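Local coordinates for uncharacterized protein BAD_0989 (Bifidobacterium adolescentis ATCC 15703, PDB 3CYM) that is uncharacterized but probably binds nucleic acid and acts as a ribonuclease D-like 3'-5' exonuclease, at residues 141-146 / 173-178; 185-188 / 192-195; 230-235 / 321-326; 242-247 / 254-259; 277-280 / 284-287. One frame throughout, in Å; residues are numbered along the deposited sequence.

Contact 1: 141-146 / 173-178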
# COMPACT_ATOMS: atom_id res chain seq x y z
N HIS A 141 -19.47 -0.22 12.55
CA HIS A 141 -19.34 0.40 13.86
C HIS A 141 -20.09 1.73 13.94
O HIS A 141 -20.83 1.97 14.88
CB HIS A 141 -17.87 0.59 14.23
CG HIS A 141 -17.64 1.12 15.61
ND1 HIS A 141 -17.51 2.46 15.88
CD2 HIS A 141 -17.50 0.48 16.80
CE1 HIS A 141 -17.30 2.63 17.18
NE2 HIS A 141 -17.30 1.45 17.76
N PHE A 142 -19.94 2.57 12.92
CA PHE A 142 -20.44 3.94 12.97
C PHE A 142 -21.81 4.17 12.32
O PHE A 142 -22.54 5.09 12.72
CB PHE A 142 -19.41 4.89 12.37
CG PHE A 142 -18.16 5.05 13.20
CD1 PHE A 142 -17.03 4.28 12.94
CD2 PHE A 142 -18.11 5.97 14.24
CE1 PHE A 142 -15.88 4.41 13.70
CE2 PHE A 142 -16.96 6.11 15.01
CZ PHE A 142 -15.85 5.33 14.74
N LEU A 143 -22.15 3.35 11.33
CA LEU A 143 -23.37 3.56 10.55
C LEU A 143 -24.35 2.39 10.70
O LEU A 143 -25.51 2.51 10.32
CB LEU A 143 -23.04 3.83 9.07
CG LEU A 143 -21.97 4.89 8.75
CD1 LEU A 143 -21.72 5.03 7.25
CD2 LEU A 143 -22.30 6.27 9.37
N GLY A 144 -23.88 1.28 11.27
CA GLY A 144 -24.69 0.08 11.40
C GLY A 144 -25.02 -0.54 10.06
O GLY A 144 -26.09 -1.12 9.88
N LEU A 145 -24.11 -0.39 9.10
CA LEU A 145 -24.30 -0.92 7.76
C LEU A 145 -23.15 -1.84 7.34
O LEU A 145 -21.98 -1.49 7.49
CB LEU A 145 -24.49 0.20 6.74
CG LEU A 145 -25.72 1.10 6.84
CD1 LEU A 145 -25.61 2.22 5.83
CD2 LEU A 145 -27.01 0.33 6.64
N THR A 146 -23.52 -3.00 6.80
CA THR A 146 -22.58 -4.04 6.41
C THR A 146 -22.31 -3.99 4.90
O THR A 146 -23.24 -3.94 4.10
CB THR A 146 -23.13 -5.45 6.80
OG1 THR A 146 -23.33 -5.52 8.22
CG2 THR A 146 -22.18 -6.58 6.38
N VAL A 173 -17.18 3.80 -2.09
CA VAL A 173 -17.27 5.27 -1.89
C VAL A 173 -18.65 5.73 -1.39
O VAL A 173 -18.79 6.88 -0.99
CB VAL A 173 -16.90 6.09 -3.14
CG1 VAL A 173 -15.47 5.87 -3.52
CG2 VAL A 173 -17.83 5.77 -4.30
N GLU A 174 -19.62 4.83 -1.42
CA GLU A 174 -21.03 5.10 -1.08
C GLU A 174 -21.30 5.69 0.32
O GLU A 174 -22.22 6.49 0.49
CB GLU A 174 -21.86 3.81 -1.29
CG GLU A 174 -23.31 3.74 -0.75
CD GLU A 174 -24.31 4.63 -1.49
OE1 GLU A 174 -23.92 5.33 -2.45
OE2 GLU A 174 -25.50 4.64 -1.09
N LEU A 175 -20.48 5.33 1.30
CA LEU A 175 -20.74 5.73 2.69
C LEU A 175 -19.68 6.61 3.33
O LEU A 175 -19.77 6.92 4.52
CB LEU A 175 -20.98 4.49 3.57
CG LEU A 175 -22.14 3.58 3.15
CD1 LEU A 175 -22.07 2.26 3.87
CD2 LEU A 175 -23.49 4.27 3.37
N LEU A 176 -18.69 7.02 2.54
CA LEU A 176 -17.56 7.78 3.07
C LEU A 176 -17.89 9.20 3.58
O LEU A 176 -17.29 9.64 4.56
CB LEU A 176 -16.41 7.84 2.06
CG LEU A 176 -15.72 6.52 1.69
CD1 LEU A 176 -14.52 6.79 0.81
CD2 LEU A 176 -15.28 5.75 2.94
N ILE A 177 -18.83 9.90 2.95
CA ILE A 177 -19.18 11.23 3.45
C ILE A 177 -19.93 11.14 4.79
O ILE A 177 -19.71 11.96 5.68
CB ILE A 177 -19.82 12.21 2.38
CG1 ILE A 177 -21.34 12.13 2.35
CG2 ILE A 177 -19.21 12.03 0.96
CD1 ILE A 177 -21.98 13.28 3.05
N GLU A 178 -20.77 10.12 4.92
CA GLU A 178 -21.49 9.85 6.17
C GLU A 178 -20.55 9.33 7.26
O GLU A 178 -20.76 9.61 8.44
CB GLU A 178 -22.65 8.87 5.96
CG GLU A 178 -23.80 9.42 5.13
CD GLU A 178 -23.71 9.05 3.66
OE1 GLU A 178 -22.64 8.58 3.20
OE2 GLU A 178 -24.73 9.22 2.95
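Leu143 and Leu145 meet Leu175 in a small apolar cluster. The tight part is made of these three leucines. Leu143 CD1 lies 3.8 Å from Leu175 CB, and the two side chains run past each other in opposite directions. Leu145 approaches the far end of Leu175: its CD1 is 3.8 Å from Leu175 CD2, and these two side chains cross at about a right angle. One leucine thus receives both partners, one at its base and one at its branch. Leu143 CG lies beside the backbone N (chi1 -49°), which sets its other methyl, CD2, against the backbone of Glu178, 3.8 Å from Glu178 O. On the looser side stands the Glu178 side chain. Only its stem takes part, with CB 4.2 Å from Leu143 CD1. Its carboxylate is held by Arg14, in a salt bridge from OE2. Gly144 leaves the helix with positive phi (66°), which favours glycine. The chain then enters strand 145-146, so the contact joins this helix-to-strand turn of the exonuclease region to the junction of helices 163-174 and 176-190. No hydrogen bond spans the two segments. Their association therefore rests on van der Waals packing and the burial of apolar surface.

Contact 2: 185-188 / 192-195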
# COMPACT_ATOMS: atom_id res chain seq x y z
N ALA A 185 -17.44 13.98 14.61
CA ALA A 185 -18.20 14.21 15.84
C ALA A 185 -17.60 13.43 17.01
O ALA A 185 -17.47 13.98 18.10
CB ALA A 185 -19.68 13.85 15.64
N GLU A 186 -17.23 12.18 16.75
CA GLU A 186 -16.58 11.32 17.75
C GLU A 186 -15.14 11.74 18.10
O GLU A 186 -14.76 11.69 19.27
CB GLU A 186 -16.62 9.86 17.29
CG GLU A 186 -16.17 8.83 18.34
CD GLU A 186 -16.97 8.88 19.64
OE1 GLU A 186 -16.35 8.72 20.72
OE2 GLU A 186 -18.20 9.08 19.59
N LEU A 187 -14.35 12.13 17.10
CA LEU A 187 -12.99 12.64 17.37
C LEU A 187 -13.03 13.87 18.27
O LEU A 187 -12.25 13.98 19.21
CB LEU A 187 -12.23 12.95 16.08
CG LEU A 187 -11.59 11.78 15.32
CD1 LEU A 187 -11.47 12.10 13.85
CD2 LEU A 187 -10.23 11.42 15.89
N LYS A 188 -13.96 14.78 17.97
CA LYS A 188 -14.16 16.01 18.73
C LYS A 188 -14.55 15.70 20.18
O LYS A 188 -14.03 16.32 21.11
CB LYS A 188 -15.21 16.90 18.06
CG LYS A 188 -14.66 17.69 16.89
CD LYS A 188 -15.75 18.27 16.01
CE LYS A 188 -15.15 18.82 14.71
NZ LYS A 188 -16.17 19.14 13.67
N LYS A 192 -9.64 14.33 20.12
CA LYS A 192 -8.55 13.91 19.24
C LYS A 192 -8.58 14.55 17.84
O LYS A 192 -7.82 14.14 16.96
CB LYS A 192 -8.49 12.38 19.13
CG LYS A 192 -8.46 11.66 20.48
CD LYS A 192 -8.18 10.19 20.34
CE LYS A 192 -8.03 9.55 21.70
NZ LYS A 192 -8.20 8.09 21.63
N MET A 193 -9.44 15.56 17.65
CA MET A 193 -9.66 16.18 16.33
C MET A 193 -8.40 16.86 15.76
O MET A 193 -8.14 16.74 14.57
CB MET A 193 -10.88 17.12 16.34
CG MET A 193 -11.45 17.53 14.96
SD MET A 193 -12.03 16.25 13.77
CE MET A 193 -10.70 16.28 12.58
N GLU A 194 -7.62 17.54 16.60
CA GLU A 194 -6.38 18.15 16.10
C GLU A 194 -5.26 17.12 15.86
O GLU A 194 -4.39 17.33 15.01
CB GLU A 194 -5.89 19.36 16.92
CG GLU A 194 -5.98 19.25 18.44
CD GLU A 194 -7.32 19.72 18.99
OE1 GLU A 194 -7.85 19.06 19.91
OE2 GLU A 194 -7.83 20.75 18.51
N TRP A 195 -5.31 16.01 16.59
CA TRP A 195 -4.41 14.88 16.36
C TRP A 195 -4.73 14.32 14.99
O TRP A 195 -3.82 14.13 14.18
CB TRP A 195 -4.66 13.77 17.37
CG TRP A 195 -4.28 14.02 18.80
CD1 TRP A 195 -3.93 15.20 19.38
CD2 TRP A 195 -4.28 13.04 19.84
NE1 TRP A 195 -3.68 15.02 20.71
CE2 TRP A 195 -3.89 13.70 21.02
CE3 TRP A 195 -4.56 11.66 19.88
CZ2 TRP A 195 -3.77 13.03 22.25
CZ3 TRP A 195 -4.43 11.00 21.09
CH2 TRP A 195 -4.04 11.68 22.26
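The amine NZ of Lys192 is gripped by three hydrogen-bond partners, the carbonyl oxygens of Leu127 and Thr380 and the side-chain oxygen of Gln190, with a weak fourth in Thr382 OG1. The chain of Lys192 is extended beyond CG and carries the amine away from residues 185-188. At its base, Lys192 CB touches Leu187 CD2 at 3.8 Å, with the two side chains crossing at about a right angle. The backbone closes the turn here. Lys192 N donates to Leu187 O at 2.8 Å, with a fairly straight N-H...O angle of 164°. Met193 packs on Leu187 and Lys188. Its CG stands anti to the backbone N (chi1 -164°), and the chain then bends at chi2 and chi3. CG reaches Lys188 CG at 3.7 Å, where the two side chains lie side by side and point the same way. The sulfur meets the Leu187 stem, with SD 4.0 Å from Leu187 CB. An alanine in place of Met193 would remove CG, SD and CE, and is likely to open a gap beside Leu187 and leave the Lys188 stem freer to turn. Leu187 also packs on Ala124 and Leu128. Lys192 occupies the N-cap position of helix 193-207. This is a short connection between consecutive helices, 176-190 and 193-207, closed by a backbone bond to the carbonyl five residues earlier.

Contact 3: 230-235 / 321-326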
# COMPACT_ATOMS: atom_id res chain seq x y z
N ASP A 230 26.25 -17.37 -0.47
CA ASP A 230 26.82 -17.59 -1.79
C ASP A 230 26.60 -16.35 -2.65
O ASP A 230 25.50 -16.10 -3.15
CB ASP A 230 26.15 -18.83 -2.41
CG ASP A 230 26.79 -19.28 -3.71
OD1 ASP A 230 27.70 -18.60 -4.24
OD2 ASP A 230 26.36 -20.35 -4.22
N ARG A 231 27.66 -15.56 -2.81
CA ARG A 231 27.58 -14.29 -3.52
C ARG A 231 27.42 -14.44 -5.04
O ARG A 231 26.86 -13.55 -5.68
CB ARG A 231 28.77 -13.39 -3.18
CG ARG A 231 29.05 -13.31 -1.67
CD ARG A 231 29.73 -12.02 -1.23
NE ARG A 231 30.96 -11.74 -1.97
CZ ARG A 231 31.23 -10.59 -2.58
NH1 ARG A 231 30.37 -9.58 -2.54
NH2 ARG A 231 32.38 -10.44 -3.23
N GLN A 232 27.89 -15.56 -5.60
CA GLN A 232 27.65 -15.87 -7.01
C GLN A 232 26.18 -16.23 -7.26
O GLN A 232 25.63 -15.89 -8.31
CB GLN A 232 28.56 -16.99 -7.53
CG GLN A 232 28.60 -17.08 -9.06
CD GLN A 232 29.57 -18.11 -9.60
OE1 GLN A 232 30.07 -17.96 -10.71
NE2 GLN A 232 29.83 -19.16 -8.82
N ALA A 233 25.57 -16.91 -6.30
CA ALA A 233 24.13 -17.18 -6.34
C ALA A 233 23.35 -15.88 -6.23
O ALA A 233 22.35 -15.70 -6.91
CB ALA A 233 23.74 -18.12 -5.22
N LEU A 234 23.84 -14.98 -5.39
CA LEU A 234 23.22 -13.67 -5.21
C LEU A 234 23.32 -12.83 -6.48
O LEU A 234 22.37 -12.12 -6.81
CB LEU A 234 23.81 -12.96 -4.00
CG LEU A 234 23.38 -13.55 -2.65
CD1 LEU A 234 24.16 -12.94 -1.48
CD2 LEU A 234 21.87 -13.42 -2.42
N ALA A 235 24.43 -12.95 -7.20
CA ALA A 235 24.59 -12.33 -8.52
C ALA A 235 23.59 -12.88 -9.54
O ALA A 235 23.12 -12.14 -10.41
CB ALA A 235 26.00 -12.51 -9.03
N ASP A 321 25.27 -14.61 -18.28
CA ASP A 321 25.78 -13.28 -17.95
C ASP A 321 26.20 -13.15 -16.49
O ASP A 321 27.28 -12.66 -16.19
CB ASP A 321 24.73 -12.21 -18.25
CG ASP A 321 24.37 -12.15 -19.72
OD1 ASP A 321 25.15 -12.65 -20.56
OD2 ASP A 321 23.29 -11.59 -20.04
N ALA A 322 25.32 -13.61 -15.60
CA ALA A 322 25.57 -13.59 -14.17
C ALA A 322 26.82 -14.41 -13.79
O ALA A 322 27.60 -14.00 -12.93
CB ALA A 322 24.35 -14.10 -13.43
N LEU A 323 27.00 -15.55 -14.46
CA LEU A 323 28.11 -16.46 -14.19
C LEU A 323 29.40 -16.00 -14.87
O LEU A 323 30.48 -16.55 -14.61
CB LEU A 323 27.75 -17.90 -14.61
CG LEU A 323 26.80 -18.74 -13.74
CD1 LEU A 323 26.32 -19.98 -14.46
CD2 LEU A 323 27.44 -19.14 -12.40
N ALA A 324 29.30 -15.01 -15.76
CA ALA A 324 30.46 -14.43 -16.43
C ALA A 324 30.97 -13.18 -15.71
O ALA A 324 31.96 -12.57 -16.13
CB ALA A 324 30.13 -14.12 -17.88
N LEU A 325 30.29 -12.80 -14.63
CA LEU A 325 30.68 -11.66 -13.80
C LEU A 325 31.97 -11.91 -13.04
O LEU A 325 32.15 -13.00 -12.48
CB LEU A 325 29.59 -11.32 -12.78
CG LEU A 325 28.44 -10.40 -13.18
CD1 LEU A 325 27.66 -10.07 -11.92
CD2 LEU A 325 28.96 -9.14 -13.81
N PRO A 326 32.87 -10.91 -13.01
CA PRO A 326 34.05 -10.97 -12.14
C PRO A 326 33.58 -11.02 -10.68
O PRO A 326 32.65 -10.30 -10.32
CB PRO A 326 34.77 -9.64 -12.42
CG PRO A 326 34.25 -9.18 -13.74
CD PRO A 326 32.83 -9.65 -13.78
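The start of helix 231-250 approaches the end of helix 312-323, with CA atoms 5.9 Å apart at Ala235 and Ala322 and 7.2 Å apart at Gln232 and Leu323. The closer pair is alanine on both sides. Ala322 CB rests against the backbone of the first helix, 3.8 Å from Ala235 O. Ala235 CB in turn meets a branch of Leu325, with CD1 at 4.1 Å. Small side chains at both positions let the backbones come near. The wider pair is bridged by longer side chains. Gln232 has CG anti to its own N (chi1 -165°) and stays extended beyond it, which carries the amide across to Leu323. The two side chains cross at about a right angle. Leu323 CD2 touches the amide end, 3.3 Å from Gln232 OE1 and 3.7 Å from Gln232 CD. This is a van der Waals contact, and no hydrogen bond joins the segments. An alanine in place of Gln232 would lack the amide, and would probably leave the Leu323 methyl without this partner and open a gap at the edge of the contact. The helix start is capped by Asp230, whose OD1 accepts weakly from the backbone N of Gln232 and of Ala233. Its OD2 forms a salt bridge with Lys271. Ala322 also packs on Ile236 and Ala239, further along helix 231-250, and Leu325 reaches Arg238. The contact thus packs the first turns of helix 231-250, in the HRDC region, on the C-terminal end of helix 312-323 in all-helical surroundings.

Contact 4: 242-247 / 254-259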
# COMPACT_ATOMS: atom_id res chain seq x y z
N THR A 242 16.17 -8.67 -12.05
CA THR A 242 16.25 -7.46 -12.86
C THR A 242 15.61 -7.66 -14.22
O THR A 242 14.76 -6.85 -14.63
CB THR A 242 17.71 -7.00 -13.03
OG1 THR A 242 18.29 -6.78 -11.74
CG2 THR A 242 17.80 -5.70 -13.84
N ARG A 243 15.99 -8.73 -14.92
CA ARG A 243 15.43 -9.01 -16.23
C ARG A 243 13.94 -9.33 -16.16
O ARG A 243 13.17 -8.85 -16.98
CB ARG A 243 16.22 -10.10 -16.96
CG ARG A 243 15.79 -10.33 -18.42
CD ARG A 243 15.71 -9.05 -19.26
NE ARG A 243 15.36 -9.36 -20.64
CZ ARG A 243 14.82 -8.51 -21.52
NH1 ARG A 243 14.50 -7.26 -21.18
NH2 ARG A 243 14.55 -8.93 -22.75
N ARG A 244 13.54 -10.10 -15.14
CA ARG A 244 12.12 -10.38 -14.89
C ARG A 244 11.32 -9.09 -14.66
O ARG A 244 10.19 -8.99 -15.10
CB ARG A 244 11.98 -11.32 -13.68
CG ARG A 244 10.57 -11.80 -13.38
CD ARG A 244 10.53 -12.61 -12.10
NE ARG A 244 10.66 -11.80 -10.89
CZ ARG A 244 10.44 -12.25 -9.66
NH1 ARG A 244 10.60 -11.44 -8.62
NH2 ARG A 244 10.07 -13.51 -9.46
N ASP A 245 11.93 -8.11 -13.99
CA ASP A 245 11.27 -6.84 -13.70
C ASP A 245 11.09 -5.98 -14.96
O ASP A 245 10.06 -5.33 -15.12
CB ASP A 245 12.04 -6.06 -12.63
CG ASP A 245 11.29 -4.83 -12.16
OD1 ASP A 245 10.29 -4.97 -11.42
OD2 ASP A 245 11.72 -3.71 -12.52
N GLU A 246 12.10 -5.98 -15.83
CA GLU A 246 12.04 -5.27 -17.11
C GLU A 246 10.91 -5.80 -17.99
O GLU A 246 10.08 -5.03 -18.48
CB GLU A 246 13.36 -5.42 -17.87
CG GLU A 246 14.53 -4.71 -17.24
CD GLU A 246 15.84 -5.02 -17.93
OE1 GLU A 246 15.83 -5.67 -19.00
OE2 GLU A 246 16.89 -4.61 -17.39
N LEU A 247 10.89 -7.12 -18.15
CA LEU A 247 9.92 -7.82 -18.98
C LEU A 247 8.51 -7.78 -18.41
O LEU A 247 7.54 -7.78 -19.15
CB LEU A 247 10.35 -9.27 -19.20
CG LEU A 247 11.58 -9.45 -20.10
CD1 LEU A 247 12.20 -10.83 -19.98
CD2 LEU A 247 11.25 -9.15 -21.55
N ALA A 254 2.26 -9.12 -13.60
CA ALA A 254 2.91 -9.38 -12.31
C ALA A 254 4.16 -10.22 -12.52
O ALA A 254 4.09 -11.29 -13.13
CB ALA A 254 1.95 -10.09 -11.38
N PRO A 255 5.33 -9.74 -12.04
CA PRO A 255 6.64 -10.37 -12.24
C PRO A 255 6.68 -11.87 -11.95
O PRO A 255 7.31 -12.62 -12.70
CB PRO A 255 7.54 -9.62 -11.27
CG PRO A 255 6.92 -8.28 -11.15
CD PRO A 255 5.44 -8.47 -11.29
N THR A 256 5.99 -12.31 -10.90
CA THR A 256 6.01 -13.72 -10.49
C THR A 256 5.15 -14.63 -11.36
O THR A 256 5.13 -15.85 -11.18
CB THR A 256 5.61 -13.88 -9.02
OG1 THR A 256 4.40 -13.15 -8.79
CG2 THR A 256 6.71 -13.35 -8.10
N LEU A 257 4.42 -14.03 -12.30
CA LEU A 257 3.72 -14.80 -13.33
C LEU A 257 4.68 -15.18 -14.46
O LEU A 257 4.48 -16.18 -15.15
CB LEU A 257 2.50 -14.04 -13.87
CG LEU A 257 1.25 -14.05 -12.98
CD1 LEU A 257 0.26 -12.98 -13.39
CD2 LEU A 257 0.59 -15.42 -13.00
N LEU A 258 5.74 -14.39 -14.63
CA LEU A 258 6.74 -14.65 -15.66
C LEU A 258 7.78 -15.67 -15.21
O LEU A 258 8.25 -16.48 -16.01
CB LEU A 258 7.44 -13.34 -16.05
CG LEU A 258 6.57 -12.32 -16.76
CD1 LEU A 258 7.45 -11.23 -17.34
CD2 LEU A 258 5.71 -12.98 -17.86
N LEU A 259 8.14 -15.60 -13.94
CA LEU A 259 9.15 -16.46 -13.36
C LEU A 259 8.95 -16.46 -11.85
O LEU A 259 8.86 -15.40 -11.21
CB LEU A 259 10.56 -15.97 -13.75
CG LEU A 259 11.80 -16.76 -13.33
CD1 LEU A 259 11.90 -18.10 -14.06
CD2 LEU A 259 13.04 -15.92 -13.58
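A buried arginine of helix 231-250 ties that helix to the short helical turn 255-258 and the residue after it. This is an interior contact of the helical HRDC domain. Arg244 carries most of it. Its CG is anti to the backbone N, and a bend at chi3 (74°) brings the guanidinium to Pro255, Thr256 and Leu259. The aliphatic stem is used as well as the charged end. Arg244 CD lies 3.3 Å from Pro255 O and 3.7 Å from Leu259 CB. Pro255 CB sits over one face of the guanidinium, 3.8 Å from Arg244 NE, with the two side chains crossing at about a right angle. Thr256 adds its methyl, with CG2 3.6 Å from Arg244 NH2. A leucine contact adds to this. Leu258 CD1 packs on the stem and backbone of Leu247, 4.0 Å from Leu247 CB. Leu258 also touches Ala248 of the same helix. Arg244 NH2 has a second partner, a salt bridge to Asp261 OD1 at the start of helix 261-270. The charge is thus matched inside the domain, and one nitrogen is held by both Leu259 O and Asp261 OD1. Trp315 touches both Arg244 and Leu259 and so brings helix 312-323 into the packing. Across the two segments themselves there is one hydrogen bond. Arg244 NH2 donates to Leu259 O at 2.8 Å with an N-H...O angle of 150°; the oxygen lies at the guanidinium edge, slightly tilted from its plane, and the nitrogen is tilted 30° from the carbonyl plane.

Contact 5: 277-280 / 284-287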
# COMPACT_ATOMS: atom_id res chain seq x y z
N GLN A 277 22.10 -28.55 -18.91
CA GLN A 277 22.05 -28.33 -17.47
C GLN A 277 20.87 -27.46 -17.07
O GLN A 277 20.34 -27.59 -15.97
CB GLN A 277 23.35 -27.71 -16.97
CG GLN A 277 24.48 -28.70 -16.79
CD GLN A 277 25.64 -28.15 -15.98
OE1 GLN A 277 25.94 -26.96 -16.02
NE2 GLN A 277 26.30 -29.03 -15.23
N PHE A 278 20.47 -26.57 -17.98
CA PHE A 278 19.30 -25.72 -17.78
C PHE A 278 18.01 -26.53 -17.88
O PHE A 278 17.09 -26.34 -17.07
CB PHE A 278 19.31 -24.58 -18.80
CG PHE A 278 18.20 -23.59 -18.63
CD1 PHE A 278 18.33 -22.53 -17.73
CD2 PHE A 278 17.05 -23.67 -19.40
CE1 PHE A 278 17.30 -21.60 -17.58
CE2 PHE A 278 16.03 -22.75 -19.25
CZ PHE A 278 16.15 -21.71 -18.35
N ARG A 279 17.95 -27.43 -18.86
CA ARG A 279 16.76 -28.25 -19.09
C ARG A 279 16.45 -29.25 -17.97
O ARG A 279 15.30 -29.66 -17.80
CB ARG A 279 16.84 -28.97 -20.44
CG ARG A 279 16.62 -28.06 -21.63
CD ARG A 279 16.42 -28.87 -22.91
NE ARG A 279 17.61 -29.64 -23.26
CZ ARG A 279 18.60 -29.18 -24.02
NH1 ARG A 279 18.55 -27.95 -24.52
NH2 ARG A 279 19.65 -29.96 -24.29
N SER A 280 17.49 -29.61 -17.20
CA SER A 280 17.33 -30.50 -16.06
C SER A 280 16.54 -29.85 -14.93
O SER A 280 15.95 -30.55 -14.10
CB SER A 280 18.70 -30.98 -15.56
OG SER A 280 19.47 -29.89 -15.09
N ILE A 284 11.95 -23.77 -14.30
CA ILE A 284 12.33 -22.65 -15.17
C ILE A 284 12.07 -22.92 -16.67
O ILE A 284 12.11 -22.01 -17.49
CB ILE A 284 13.79 -22.17 -14.86
CG1 ILE A 284 14.06 -20.78 -15.46
CG2 ILE A 284 14.82 -23.23 -15.28
CD1 ILE A 284 15.23 -20.03 -14.85
N ASN A 285 11.76 -24.17 -17.02
CA ASN A 285 11.40 -24.52 -18.40
C ASN A 285 9.89 -24.63 -18.63
O ASN A 285 9.44 -24.86 -19.76
CB ASN A 285 12.09 -25.81 -18.84
CG ASN A 285 13.57 -25.63 -19.09
OD1 ASN A 285 14.00 -25.46 -20.23
ND2 ASN A 285 14.35 -25.63 -18.02
N GLU A 286 9.11 -24.47 -17.57
CA GLU A 286 7.66 -24.50 -17.69
C GLU A 286 7.02 -23.19 -17.27
O GLU A 286 7.56 -22.47 -16.43
CB GLU A 286 7.06 -25.67 -16.90
CG GLU A 286 6.98 -26.96 -17.70
CD GLU A 286 7.03 -28.19 -16.82
OE1 GLU A 286 6.57 -28.13 -15.66
OE2 GLU A 286 7.55 -29.23 -17.29
N ARG A 287 5.86 -22.93 -17.86
CA ARG A 287 5.03 -21.77 -17.54
C ARG A 287 4.55 -21.83 -16.09
O ARG A 287 4.18 -22.89 -15.59
CB ARG A 287 3.83 -21.74 -18.50
CG ARG A 287 2.87 -20.60 -18.28
CD ARG A 287 1.91 -20.46 -19.44
NE ARG A 287 0.87 -21.48 -19.50
CZ ARG A 287 -0.27 -21.47 -18.80
NH1 ARG A 287 -0.51 -20.51 -17.92
NH2 ARG A 287 -1.16 -22.44 -18.97
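Phe278, Asn285 and Ile284 have the most surface buried here. Ile284 comes over one face of the Phe278 ring. Its CG2 methyl lies 4.0 Å from the ring centroid, a CH-pi contact. The neighbouring CG1 touches the same end of the ring, 3.7 Å from Phe278 CZ. Phe278 CG is anti to the backbone N (chi1 -176°), which brings the ring within reach of Ile284 and Asn285. Asn285 binds the same residue at another point. Its ND2 donates to Phe278 O at 3.0 Å, from above the carbonyl plane and with a bent N-H...O angle of 133°. ND2 also bonds to Ile281 O, so two carbonyl oxygens hold the amide. This fixes the amide obliquely beside the ring, with their planes 63° apart and OD1 3.5 Å from Phe278 CE2. Arg279, which is exposed, contributes its stem, with CG 3.9 Å from Asn285 OD1. Helix 312-323 also packs here: Phe278 touches Pro312 and Ile319, and Ile284 touches Trp315. The asparagine amide thus bridges the end of helix 275-279 and the turn that follows, within the helical HRDC domain.

In the fold
The five contacts form two groups on opposite sides of the chain's centre. Contacts 1 and 2 share helix 176-190, with centres about 18 Å apart. Contacts 3, 4 and 5 gather in and around the HRDC domain. Contacts 3 and 4 both use helix 231-250, and contacts 4 and 5 are nested inside the loop that contact 3 closes. Contacts 4 and 5 touch directly, with Leu259 CD1 3.7 Å from Ile284 CG1. The centres of contacts 1 and 3 are about 54 Å apart. Sodium is bound at the metal site of Asp44, Glu46 and Asp172. In contact 1 the Leu175 side chain is about 12 Å from a sodium ion, and Asp172 directly precedes segment 173-178.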